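Local coordinates for LP04448p (PDB 4QMH), which probably drives microtubule polymerization as an XMAP215-family protein with an array of TOG domains, the fourth of which forms this structure, at residues A[74-78]-A[113-118]; A[81-86]-A[124-128]; A[104-109]-A[150-155]; A[140-144]-A[155-159]. All coordinates share one frame; numbering follows the deposited sequence.

How the contacts relate
All four contacts join helices of one all-helical TOG domain. Contacts 1 and 2 hold the same pair, helices 71-88 and 112-129, with centres about 13 Å apart. Both are partly buried: apolar atoms carry most of the middle, and the F113 ring or the K128 chain lies at the margin. Contact 3, also partly buried, sets the last part of helix 96-106 and the turn at 106-109 against helix 149-162, with leucines inside and carbonyls and E154 toward the margin. It touches contact 1 through R115, which salt-bridges E154 and reaches the D109 carbonyl. Contact 4, buried and made of aliphatic and indole groups, joins helices 139-145 and 149-162. It shares L155 with contact 3, centres about 8 Å apart.

Contact 1: residues A[74-78]-A[113-118]; sequences AQTTL and FVRAAA
The ring of F113 meets the side-chain amide of Q75 at its rim. Q75 OE1 lies at the ring edge, in the ring plane, 3.7 Å from F113 CZ. Q75 NE2 comes to the same rim obliquely. The amide and ring planes are 75° apart, so the two flat groups do not stack. One face of the F113 ring carries CG2 of its own neighbour V114, offset toward the rim. The segments belong to helices 71-88 and 112-129 of the TOG domain, a stack of HEAT-like helices. Here their axes run 10.0 Å apart and 31° from parallel.

F113 CG lies between the backbone N and the carbonyl carbon (chi1 80°), which turns the end of the side chain back toward helix 71-88. The Q75 chain is extended and crosses V114 at about a right angle. Its NE2 rests 3.5 Å from V114 CG2. Here an amide meets hydrocarbon and ring; F113 is exposed, Q75 only partly so.

The inner part is aliphatic. L78 points at helix 112-129 and splits its two methyls between neighbours. L66 and F103 also touch L78, which places it in the domain interior. V114 turns its other methyl, CG1, to L78 CD1 at 4.1 Å. L78 CD1 also sits 3.9 Å from A117 CB, while L78 CD2 lies 4.1 Å from A118 CA.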
loop_
_atom_site.group_PDB
_atom_site.type_symbol
_atom_site.label_atom_id
_atom_site.label_comp_id
_atom_site.label_asym_id
_atom_site.label_seq_id
_atom_site.Cartn_x
_atom_site.Cartn_y
_atom_site.Cartn_z
ATOM N N ALA A 74 15.753 2.002 -5.306
ATOM C CA ALA A 74 14.452 1.831 -4.672
ATOM C C ALA A 74 13.783 3.174 -4.383
ATOM O O ALA A 74 12.573 3.330 -4.574
ATOM C CB ALA A 74 14.587 1.004 -3.394
ATOM N N GLN A 75 14.568 4.140 -3.918
ATOM C CA GLN A 75 14.053 5.469 -3.630
ATOM C C GLN A 75 13.657 6.212 -4.901
ATOM O O GLN A 75 12.596 6.832 -4.965
ATOM C CB GLN A 75 15.072 6.262 -2.826
ATOM C CG GLN A 75 15.292 5.657 -1.449
ATOM C CD GLN A 75 16.610 6.056 -0.837
ATOM O OE1 GLN A 75 17.271 6.980 -1.311
ATOM N NE2 GLN A 75 17.008 5.353 0.226
ATOM N N THR A 76 14.506 6.128 -5.920
ATOM C CA THR A 76 14.220 6.765 -7.197
ATOM C C THR A 76 12.927 6.205 -7.776
ATOM O O THR A 76 12.102 6.943 -8.341
ATOM C CB THR A 76 15.382 6.570 -8.193
ATOM O OG1 THR A 76 16.550 7.232 -7.683
ATOM C CG2 THR A 76 15.030 7.171 -9.560
ATOM N N THR A 77 12.745 4.897 -7.634
ATOM C CA THR A 77 11.561 4.231 -8.164
ATOM C C THR A 77 10.283 4.722 -7.473
ATOM O O THR A 77 9.252 4.892 -8.123
ATOM C CB THR A 77 11.701 2.687 -8.104
ATOM O OG1 THR A 77 12.887 2.288 -8.807
ATOM C CG2 THR A 77 10.501 1.998 -8.701
ATOM N N LEU A 78 10.339 4.977 -6.164
ATOM C CA LEU A 78 9.176 5.543 -5.483
ATOM C C LEU A 78 8.803 6.889 -6.100
ATOM O O LEU A 78 7.629 7.145 -6.370
ATOM C CB LEU A 78 9.420 5.691 -3.978
ATOM C CG LEU A 78 9.454 4.384 -3.183
ATOM C CD1 LEU A 78 10.133 4.622 -1.833
ATOM C CD2 LEU A 78 8.046 3.787 -3.005
ATOM N N PHE A 113 12.430 9.048 5.714
ATOM C CA PHE A 113 12.113 9.687 4.446
ATOM C C PHE A 113 11.678 8.665 3.396
ATOM O O PHE A 113 10.896 8.991 2.508
ATOM C CB PHE A 113 13.272 10.575 3.944
ATOM C CG PHE A 113 14.390 9.819 3.268
ATOM C CD1 PHE A 113 14.404 9.663 1.883
ATOM C CD2 PHE A 113 15.441 9.303 4.002
ATOM C CE1 PHE A 113 15.447 8.984 1.254
ATOM C CE2 PHE A 113 16.478 8.630 3.388
ATOM C CZ PHE A 113 16.481 8.468 2.010
ATOM N N VAL A 114 12.173 7.432 3.499
ATOM C CA VAL A 114 11.759 6.383 2.574
ATOM C C VAL A 114 10.348 5.945 2.938
ATOM O O VAL A 114 9.495 5.769 2.064
ATOM C CB VAL A 114 12.713 5.164 2.590
ATOM C CG1 VAL A 114 12.230 4.087 1.621
ATOM C CG2 VAL A 114 14.137 5.610 2.225
ATOM N N ARG A 115 10.090 5.783 4.229
ATOM C CA ARG A 115 8.729 5.413 4.639
ATOM C C ARG A 115 7.731 6.491 4.199
ATOM O O ARG A 115 6.607 6.183 3.817
ATOM C CB ARG A 115 8.638 5.177 6.147
ATOM C CG ARG A 115 9.546 4.062 6.642
ATOM C CD ARG A 115 9.191 3.624 8.064
ATOM N NE ARG A 115 9.286 4.730 9.022
ATOM C CZ ARG A 115 10.368 4.994 9.757
ATOM N NH1 ARG A 115 11.443 4.231 9.645
ATOM N NH2 ARG A 115 10.371 6.018 10.607
ATOM N N ALA A 116 8.168 7.750 4.207
ATOM C CA ALA A 116 7.301 8.868 3.835
ATOM C C ALA A 116 7.016 8.877 2.342
ATOM O O ALA A 116 5.889 9.146 1.909
ATOM C CB ALA A 116 7.937 10.197 4.258
ATOM N N ALA A 117 8.049 8.598 1.556
ATOM C CA ALA A 117 7.892 8.466 0.118
ATOM C C ALA A 117 6.918 7.339 -0.191
ATOM O O ALA A 117 6.079 7.461 -1.086
ATOM C CB ALA A 117 9.246 8.215 -0.549
ATOM N N ALA A 118 7.022 6.242 0.558
ATOM C CA ALA A 118 6.150 5.099 0.343
ATOM C C ALA A 118 4.701 5.473 0.677
ATOM O O ALA A 118 3.778 5.141 -0.066
ATOM C CB ALA A 118 6.616 3.916 1.181
#

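Contact 2: residues A[81-86]-A[124-128]; sequences CEQLAT and SFGEK
F125 has its CG anti to the carbonyl carbon (chi1 -86°), which carries the ring across toward A85 and C81. K128 runs extended until a bend at chi4 (61°) folds its amine back toward its own helix.

A85 is central to the contact: its CB points at helix 112-129 and packs between F125 and S124. A85 CB lies 3.6 Å from F125 CE1 and 3.5 Å from S124 OG. The F125 ring edge meets the C81 carbonyl, with C81 O near the ring plane and 3.4 Å from F125 CE1. The same carbonyl accepts the backbone N of A85. Its closeness to the edge hydrogens is consistent with a weak CH-O attraction.

The two helices run nearly parallel here, 9° apart with axes at 9.6 Å, as in the packed layers of a HEAT-like TOG domain. F125 also stands edge-to-face with F103 and touches V96 and L99, so helix 96-106 packs on the same ring.

K128 lies along the outer margin. Its amine bonds within its own segment, K128 NZ to S124 OG at 2.8 Å, and this holds the end of the lysine beside S124. The methylenes lie against helix 71-88. K128 CD comes 3.3 Å from A85 O, and K128 CE is 3.6 Å from T86 CA.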
loop_
_atom_site.group_PDB
_atom_site.type_symbol
_atom_site.label_atom_id
_atom_site.label_comp_id
_atom_site.label_asym_id
_atom_site.label_seq_id
_atom_site.Cartn_x
_atom_site.Cartn_y
_atom_site.Cartn_z
ATOM N N CYS A 81 7.124 6.333 -9.392
ATOM C CA CYS A 81 5.756 5.852 -9.259
ATOM C C CYS A 81 4.809 6.986 -8.888
ATOM O O CYS A 81 3.667 7.002 -9.325
ATOM C CB CYS A 81 5.661 4.710 -8.245
ATOM S SG CYS A 81 6.390 3.187 -8.841
ATOM N N GLU A 82 5.281 7.940 -8.096
ATOM C CA GLU A 82 4.441 9.081 -7.754
ATOM C C GLU A 82 4.190 9.909 -9.010
ATOM O O GLU A 82 3.057 10.319 -9.271
ATOM C CB GLU A 82 5.054 9.935 -6.641
ATOM C CG GLU A 82 4.021 10.800 -5.930
ATOM C CD GLU A 82 4.576 11.517 -4.717
ATOM O OE1 GLU A 82 5.477 10.964 -4.050
ATOM O OE2 GLU A 82 4.109 12.640 -4.432
ATOM N N GLN A 83 5.246 10.107 -9.797
ATOM C CA GLN A 83 5.152 10.807 -11.077
ATOM C C GLN A 83 4.168 10.082 -12.006
ATOM O O GLN A 83 3.358 10.712 -12.696
ATOM C CB GLN A 83 6.545 10.899 -11.705
ATOM C CG GLN A 83 6.605 11.500 -13.096
ATOM C CD GLN A 83 7.988 11.377 -13.722
ATOM O OE1 GLN A 83 8.866 10.681 -13.205
ATOM N NE2 GLN A 83 8.188 12.060 -14.838
ATOM N N LEU A 84 4.229 8.756 -12.011
ATOM C CA LEU A 84 3.358 7.971 -12.866
ATOM C C LEU A 84 1.899 8.153 -12.449
ATOM O O LEU A 84 0.998 8.283 -13.290
ATOM C CB LEU A 84 3.766 6.487 -12.813
ATOM C CG LEU A 84 3.168 5.542 -13.856
ATOM C CD1 LEU A 84 3.797 5.750 -15.239
ATOM C CD2 LEU A 84 3.357 4.104 -13.408
ATOM N N ALA A 85 1.655 8.175 -11.141
ATOM C CA ALA A 85 0.290 8.339 -10.650
ATOM C C ALA A 85 -0.291 9.658 -11.135
ATOM O O ALA A 85 -1.417 9.716 -11.625
ATOM C CB ALA A 85 0.259 8.285 -9.130
ATOM N N THR A 86 0.492 10.717 -10.985
ATOM C CA THR A 86 0.051 12.044 -11.389
ATOM C C THR A 86 -0.261 12.072 -12.886
ATOM O O THR A 86 -1.275 12.625 -13.304
ATOM C CB THR A 86 1.110 13.100 -11.032
ATOM O OG1 THR A 86 1.256 13.153 -9.602
ATOM C CG2 THR A 86 0.700 14.477 -11.566
ATOM N N SER A 124 -1.228 8.885 -2.926
ATOM C CA SER A 124 -1.438 9.412 -4.271
ATOM C C SER A 124 -2.250 8.454 -5.129
ATOM O O SER A 124 -3.212 8.864 -5.793
ATOM C CB SER A 124 -0.120 9.740 -4.964
ATOM O OG SER A 124 -0.395 10.245 -6.265
ATOM N N PHE A 125 -1.872 7.177 -5.130
ATOM C CA PHE A 125 -2.642 6.186 -5.858
ATOM C C PHE A 125 -4.059 6.103 -5.299
ATOM O O PHE A 125 -5.021 5.967 -6.052
ATOM C CB PHE A 125 -1.962 4.813 -5.813
ATOM C CG PHE A 125 -0.929 4.611 -6.897
ATOM C CD1 PHE A 125 0.287 5.284 -6.859
ATOM C CD2 PHE A 125 -1.187 3.756 -7.961
ATOM C CE1 PHE A 125 1.229 5.100 -7.865
ATOM C CE2 PHE A 125 -0.250 3.565 -8.967
ATOM C CZ PHE A 125 0.958 4.244 -8.915
ATOM N N GLY A 126 -4.188 6.194 -3.979
ATOM C CA GLY A 126 -5.500 6.090 -3.356
ATOM C C GLY A 126 -6.434 7.203 -3.795
ATOM O O GLY A 126 -7.577 6.964 -4.189
ATOM N N GLU A 127 -5.938 8.428 -3.733
ATOM C CA GLU A 127 -6.716 9.593 -4.135
ATOM C C GLU A 127 -7.085 9.582 -5.615
ATOM O O GLU A 127 -8.206 9.925 -5.986
ATOM C CB GLU A 127 -5.946 10.871 -3.820
ATOM C CG GLU A 127 -5.661 11.080 -2.333
ATOM C CD GLU A 127 -6.920 11.134 -1.483
ATOM O OE1 GLU A 127 -8.028 11.264 -2.048
ATOM O OE2 GLU A 127 -6.800 11.048 -0.241
ATOM N N LYS A 128 -6.139 9.188 -6.459
ATOM C CA LYS A 128 -6.329 9.278 -7.900
ATOM C C LYS A 128 -7.126 8.116 -8.474
ATOM O O LYS A 128 -8.003 8.309 -9.320
ATOM C CB LYS A 128 -4.973 9.394 -8.592
ATOM C CG LYS A 128 -4.260 10.673 -8.246
ATOM C CD LYS A 128 -2.846 10.690 -8.777
ATOM C CE LYS A 128 -2.185 12.027 -8.509
ATOM N NZ LYS A 128 -2.097 12.324 -7.055
#

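Contact 3: residues A[104-109]-A[150-155]; sequences LHALGD and ALKTEL
G108 and L151 bring the two backbones very close. The CA atoms of G108 and L151 are 3.9 Å apart. G108 has no side chain, and this lets L151 CB sit 3.7 Å from G108 CA. Beyond it, L151 extends with CG anti to the backbone N (chi1 -180°), which carries CD1 to the L104 carbonyl. There L151 CD1 presses on L104 O at 3.3 Å, a tight packing of methyl against carbonyl. That carbonyl also accepts the backbone N of L107.

The type I turn from A106 to D109 gives the surface its outline. L107 is its bump, and it sits among L151, E154 and L155. Its CB faces L151 CG, its CD1 approaches L155 CD1, and L107 CD2 lies 4.1 Å from E154 CB. E154 bends at chi2 and lays its CG 3.6 Å from L107 O. The carboxylate of E154 turns to R115 of helix 112-129 and forms a salt bridge with it. A150 CB packs against the carbonyls of G108 and D109, 3.8 Å from G108 O.

Deeper in, L104 and L155 close the interface. L104 CD2 meets L155 CD1 at 3.8 Å. L104, L107, L151 and L155 are buried; A106, G108 and D109 of the turn are partly exposed.

Here the turn after one helix is packed against a later helix by close backbone fitting. The arrangement belongs to the stacked-helix solenoid of a HEAT-like TOG domain.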
loop_
_atom_site.group_PDB
_atom_site.type_symbol
_atom_site.label_atom_id
_atom_site.label_comp_id
_atom_site.label_asym_id
_atom_site.label_seq_id
_atom_site.Cartn_x
_atom_site.Cartn_y
_atom_site.Cartn_z
ATOM N N LEU A 104 4.088 -1.050 0.161
ATOM C CA LEU A 104 3.897 -1.516 1.525
ATOM C C LEU A 104 5.224 -1.978 2.091
ATOM O O LEU A 104 5.534 -1.749 3.260
ATOM C CB LEU A 104 2.884 -2.661 1.570
ATOM C CG LEU A 104 1.413 -2.309 1.334
ATOM C CD1 LEU A 104 0.589 -3.589 1.271
ATOM C CD2 LEU A 104 0.901 -1.351 2.416
ATOM N N HIS A 105 6.009 -2.656 1.267
ATOM C CA HIS A 105 7.263 -3.171 1.751
ATOM C C HIS A 105 8.215 -2.039 2.145
ATOM O O HIS A 105 8.953 -2.155 3.124
ATOM C CB HIS A 105 7.908 -4.089 0.724
ATOM C CG HIS A 105 9.049 -4.867 1.280
ATOM N ND1 HIS A 105 8.875 -5.921 2.152
ATOM C CD2 HIS A 105 10.383 -4.716 1.125
ATOM C CE1 HIS A 105 10.060 -6.400 2.490
ATOM N NE2 HIS A 105 10.989 -5.684 1.885
ATOM N N ALA A 106 8.174 -0.931 1.404
ATOM C CA ALA A 106 9.036 0.205 1.712
ATOM C C ALA A 106 8.614 0.914 2.998
ATOM O O ALA A 106 9.387 1.690 3.559
ATOM C CB ALA A 106 9.051 1.205 0.538
ATOM N N LEU A 107 7.380 0.680 3.448
ATOM C CA LEU A 107 6.931 1.231 4.735
ATOM C C LEU A 107 7.735 0.684 5.898
ATOM O O LEU A 107 7.668 1.213 7.004
ATOM C CB LEU A 107 5.456 0.910 4.993
ATOM C CG LEU A 107 4.405 1.661 4.194
ATOM C CD1 LEU A 107 3.020 1.156 4.613
ATOM C CD2 LEU A 107 4.506 3.160 4.412
ATOM N N GLY A 108 8.461 -0.401 5.660
ATOM C CA GLY A 108 9.274 -1.016 6.698
ATOM C C GLY A 108 10.699 -0.499 6.738
ATOM O O GLY A 108 11.521 -0.972 7.532
ATOM N N ASP A 109 11.000 0.467 5.882
ATOM C CA ASP A 109 12.366 0.957 5.732
ATOM C C ASP A 109 12.862 1.575 7.040
ATOM O O ASP A 109 12.079 2.155 7.787
ATOM C CB ASP A 109 12.447 1.994 4.612
ATOM C CG ASP A 109 13.874 2.241 4.146
ATOM O OD1 ASP A 109 14.604 3.006 4.814
ATOM O OD2 ASP A 109 14.267 1.662 3.112
ATOM N N ALA A 150 8.703 -1.449 12.109
ATOM C CA ALA A 150 8.460 -0.186 11.414
ATOM C C ALA A 150 7.261 -0.302 10.479
ATOM O O ALA A 150 6.398 0.574 10.446
ATOM C CB ALA A 150 9.697 0.259 10.640
ATOM N N LEU A 151 7.202 -1.392 9.719
ATOM C CA LEU A 151 6.091 -1.583 8.789
ATOM C C LEU A 151 4.768 -1.678 9.539
ATOM O O LEU A 151 3.788 -1.012 9.175
ATOM C CB LEU A 151 6.320 -2.818 7.909
ATOM C CG LEU A 151 5.225 -3.130 6.887
ATOM C CD1 LEU A 151 5.791 -3.937 5.702
ATOM C CD2 LEU A 151 4.069 -3.885 7.563
ATOM N N LYS A 152 4.731 -2.476 10.599
ATOM C CA LYS A 152 3.499 -2.608 11.368
ATOM C C LYS A 152 3.072 -1.260 11.950
ATOM O O LYS A 152 1.892 -0.922 11.937
ATOM C CB LYS A 152 3.627 -3.692 12.452
ATOM C CG LYS A 152 3.798 -5.097 11.865
ATOM C CD LYS A 152 3.967 -6.182 12.923
ATOM C CE LYS A 152 5.002 -5.827 13.967
ATOM N NZ LYS A 152 5.147 -6.947 14.949
ATOM N N THR A 153 4.029 -0.492 12.458
ATOM C CA THR A 153 3.727 0.837 12.982
ATOM C C THR A 153 3.083 1.727 11.924
ATOM O O THR A 153 2.019 2.304 12.151
ATOM C CB THR A 153 4.987 1.514 13.536
ATOM O OG1 THR A 153 5.540 0.691 14.569
ATOM C CG2 THR A 153 4.643 2.900 14.109
ATOM N N GLU A 154 3.715 1.826 10.755
ATOM C CA GLU A 154 3.200 2.697 9.695
ATOM C C GLU A 154 1.865 2.200 9.171
ATOM O O GLU A 154 0.962 2.992 8.913
ATOM C CB GLU A 154 4.173 2.792 8.519
ATOM C CG GLU A 154 5.512 3.395 8.834
ATOM C CD GLU A 154 5.461 4.877 9.143
ATOM O OE1 GLU A 154 4.480 5.552 8.772
ATOM O OE2 GLU A 154 6.422 5.366 9.764
ATOM N N LEU A 155 1.748 0.887 9.008
ATOM C CA LEU A 155 0.571 0.332 8.343
ATOM C C LEU A 155 -0.676 0.393 9.222
ATOM O O LEU A 155 -1.760 0.738 8.748
ATOM C CB LEU A 155 0.854 -1.090 7.844
ATOM C CG LEU A 155 -0.176 -1.695 6.897
ATOM C CD1 LEU A 155 -0.644 -0.686 5.835
ATOM C CD2 LEU A 155 0.400 -2.948 6.252
#

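Contact 4: residues A[140-144]-A[155-159]; sequences IADAL and LWAWL
L144 lays its CD2 methyl over one face of the W156 indole. This is a CH-pi contact: L144 CD2 is 3.9 Å from the centroid of the five-membered ring of W156, 22° off the normal. The other methyl, L144 CD1, rests 3.8 Å from W156 CZ2. The leucine thus spans both rings of the indole.

L155 lies next to it. Its CD2 branch fits among L144, A143 and I140, 3.8 Å from L144 CD2 and 3.9 Å from A143 CB. I140 divides its branches. Its CG2, anti to the backbone N, reaches L159 CD1 at 3.9 Å. Its CD1 goes to the edge of W158, 3.8 Å from CZ3 of that ring.

Helices 139-145 and 149-162 run roughly antiparallel here, at 147° with axes 11.7 Å apart, within the HEAT-like TOG fold. Leucine, isoleucine and tryptophan side chains span the distance between the axes.

Both indole NH groups bond outside the contact: W156 to H186 ND1 and W158 to N123 OD1. Those bonds probably help fix the ring orientations. The two tryptophans satisfy their polar atoms elsewhere, and the buried contact rests on hydrocarbon packing and one CH-pi interaction.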
loop_
_atom_site.group_PDB
_atom_site.type_symbol
_atom_site.label_atom_id
_atom_site.label_comp_id
_atom_site.label_asym_id
_atom_site.label_seq_id
_atom_site.Cartn_x
_atom_site.Cartn_y
_atom_site.Cartn_z
ATOM N N ILE A 140 -2.505 -6.175 2.213
ATOM C CA ILE A 140 -2.262 -5.561 3.517
ATOM C C ILE A 140 -1.978 -6.627 4.595
ATOM O O ILE A 140 -0.997 -6.528 5.342
ATOM C CB ILE A 140 -3.423 -4.614 3.883
ATOM C CG1 ILE A 140 -3.360 -3.360 2.997
ATOM C CG2 ILE A 140 -3.388 -4.229 5.353
ATOM C CD1 ILE A 140 -4.647 -2.536 3.011
ATOM N N ALA A 141 -2.816 -7.657 4.662
ATOM C CA ALA A 141 -2.596 -8.731 5.631
ATOM C C ALA A 141 -1.240 -9.417 5.446
ATOM O O ALA A 141 -0.576 -9.757 6.419
ATOM C CB ALA A 141 -3.717 -9.749 5.556
ATOM N N ASP A 142 -0.830 -9.615 4.200
ATOM C CA ASP A 142 0.449 -10.266 3.944
ATOM C C ASP A 142 1.603 -9.391 4.428
ATOM O O ASP A 142 2.619 -9.905 4.915
ATOM C CB ASP A 142 0.613 -10.593 2.458
ATOM C CG ASP A 142 -0.110 -11.865 2.053
ATOM O OD1 ASP A 142 -0.461 -12.668 2.940
ATOM O OD2 ASP A 142 -0.303 -12.067 0.834
ATOM N N ALA A 143 1.461 -8.073 4.293
ATOM C CA ALA A 143 2.502 -7.171 4.794
ATOM C C ALA A 143 2.535 -7.174 6.321
ATOM O O ALA A 143 3.595 -7.129 6.930
ATOM C CB ALA A 143 2.296 -5.752 4.258
ATOM N N LEU A 144 1.362 -7.230 6.946
ATOM C CA LEU A 144 1.292 -7.224 8.405
ATOM C C LEU A 144 1.884 -8.513 8.973
ATOM O O LEU A 144 2.596 -8.499 9.982
ATOM C CB LEU A 144 -0.161 -7.058 8.866
ATOM C CG LEU A 144 -0.789 -5.677 8.636
ATOM C CD1 LEU A 144 -2.316 -5.765 8.825
ATOM C CD2 LEU A 144 -0.186 -4.615 9.567
ATOM N N LEU A 155 1.748 0.887 9.008
ATOM C CA LEU A 155 0.571 0.332 8.343
ATOM C C LEU A 155 -0.676 0.393 9.222
ATOM O O LEU A 155 -1.760 0.738 8.748
ATOM C CB LEU A 155 0.854 -1.090 7.844
ATOM C CG LEU A 155 -0.176 -1.695 6.897
ATOM C CD1 LEU A 155 -0.644 -0.686 5.835
ATOM C CD2 LEU A 155 0.400 -2.948 6.252
ATOM N N TRP A 156 -0.538 0.089 10.511
ATOM C CA TRP A 156 -1.665 0.290 11.411
ATOM C C TRP A 156 -2.073 1.769 11.519
ATOM O O TRP A 156 -3.253 2.079 11.649
ATOM C CB TRP A 156 -1.397 -0.300 12.802
ATOM C CG TRP A 156 -1.506 -1.802 12.846
ATOM C CD1 TRP A 156 -0.530 -2.682 13.224
ATOM C CD2 TRP A 156 -2.651 -2.601 12.496
ATOM N NE1 TRP A 156 -0.997 -3.969 13.141
ATOM C CE2 TRP A 156 -2.290 -3.951 12.689
ATOM C CE3 TRP A 156 -3.940 -2.305 12.038
ATOM C CZ2 TRP A 156 -3.172 -5.009 12.441
ATOM C CZ3 TRP A 156 -4.812 -3.354 11.790
ATOM C CH2 TRP A 156 -4.425 -4.693 11.993
ATOM N N ALA A 157 -1.108 2.683 11.467
ATOM C CA ALA A 157 -1.444 4.105 11.534
ATOM C C ALA A 157 -2.256 4.477 10.309
ATOM O O ALA A 157 -3.219 5.231 10.390
ATOM C CB ALA A 157 -0.184 4.950 11.590
ATOM N N TRP A 158 -1.842 3.947 9.162
ATOM C CA TRP A 158 -2.503 4.267 7.905
ATOM C C TRP A 158 -3.910 3.699 7.893
ATOM O O TRP A 158 -4.851 4.380 7.507
ATOM C CB TRP A 158 -1.684 3.740 6.729
ATOM C CG TRP A 158 -2.275 4.029 5.369
ATOM C CD1 TRP A 158 -2.170 5.188 4.658
ATOM C CD2 TRP A 158 -3.014 3.116 4.551
ATOM N NE1 TRP A 158 -2.818 5.061 3.437
ATOM C CE2 TRP A 158 -3.351 3.800 3.355
ATOM C CE3 TRP A 158 -3.440 1.793 4.717
ATOM C CZ2 TRP A 158 -4.084 3.198 2.335
ATOM C CZ3 TRP A 158 -4.175 1.200 3.703
ATOM C CH2 TRP A 158 -4.487 1.904 2.526
ATOM N N LEU A 159 -4.064 2.457 8.335
ATOM C CA LEU A 159 -5.396 1.868 8.400
ATOM C C LEU A 159 -6.281 2.637 9.373
ATOM O O LEU A 159 -7.453 2.870 9.094
ATOM C CB LEU A 159 -5.324 0.389 8.798
ATOM C CG LEU A 159 -4.704 -0.547 7.751
ATOM C CD1 LEU A 159 -4.338 -1.899 8.369
ATOM C CD2 LEU A 159 -5.648 -0.738 6.577
#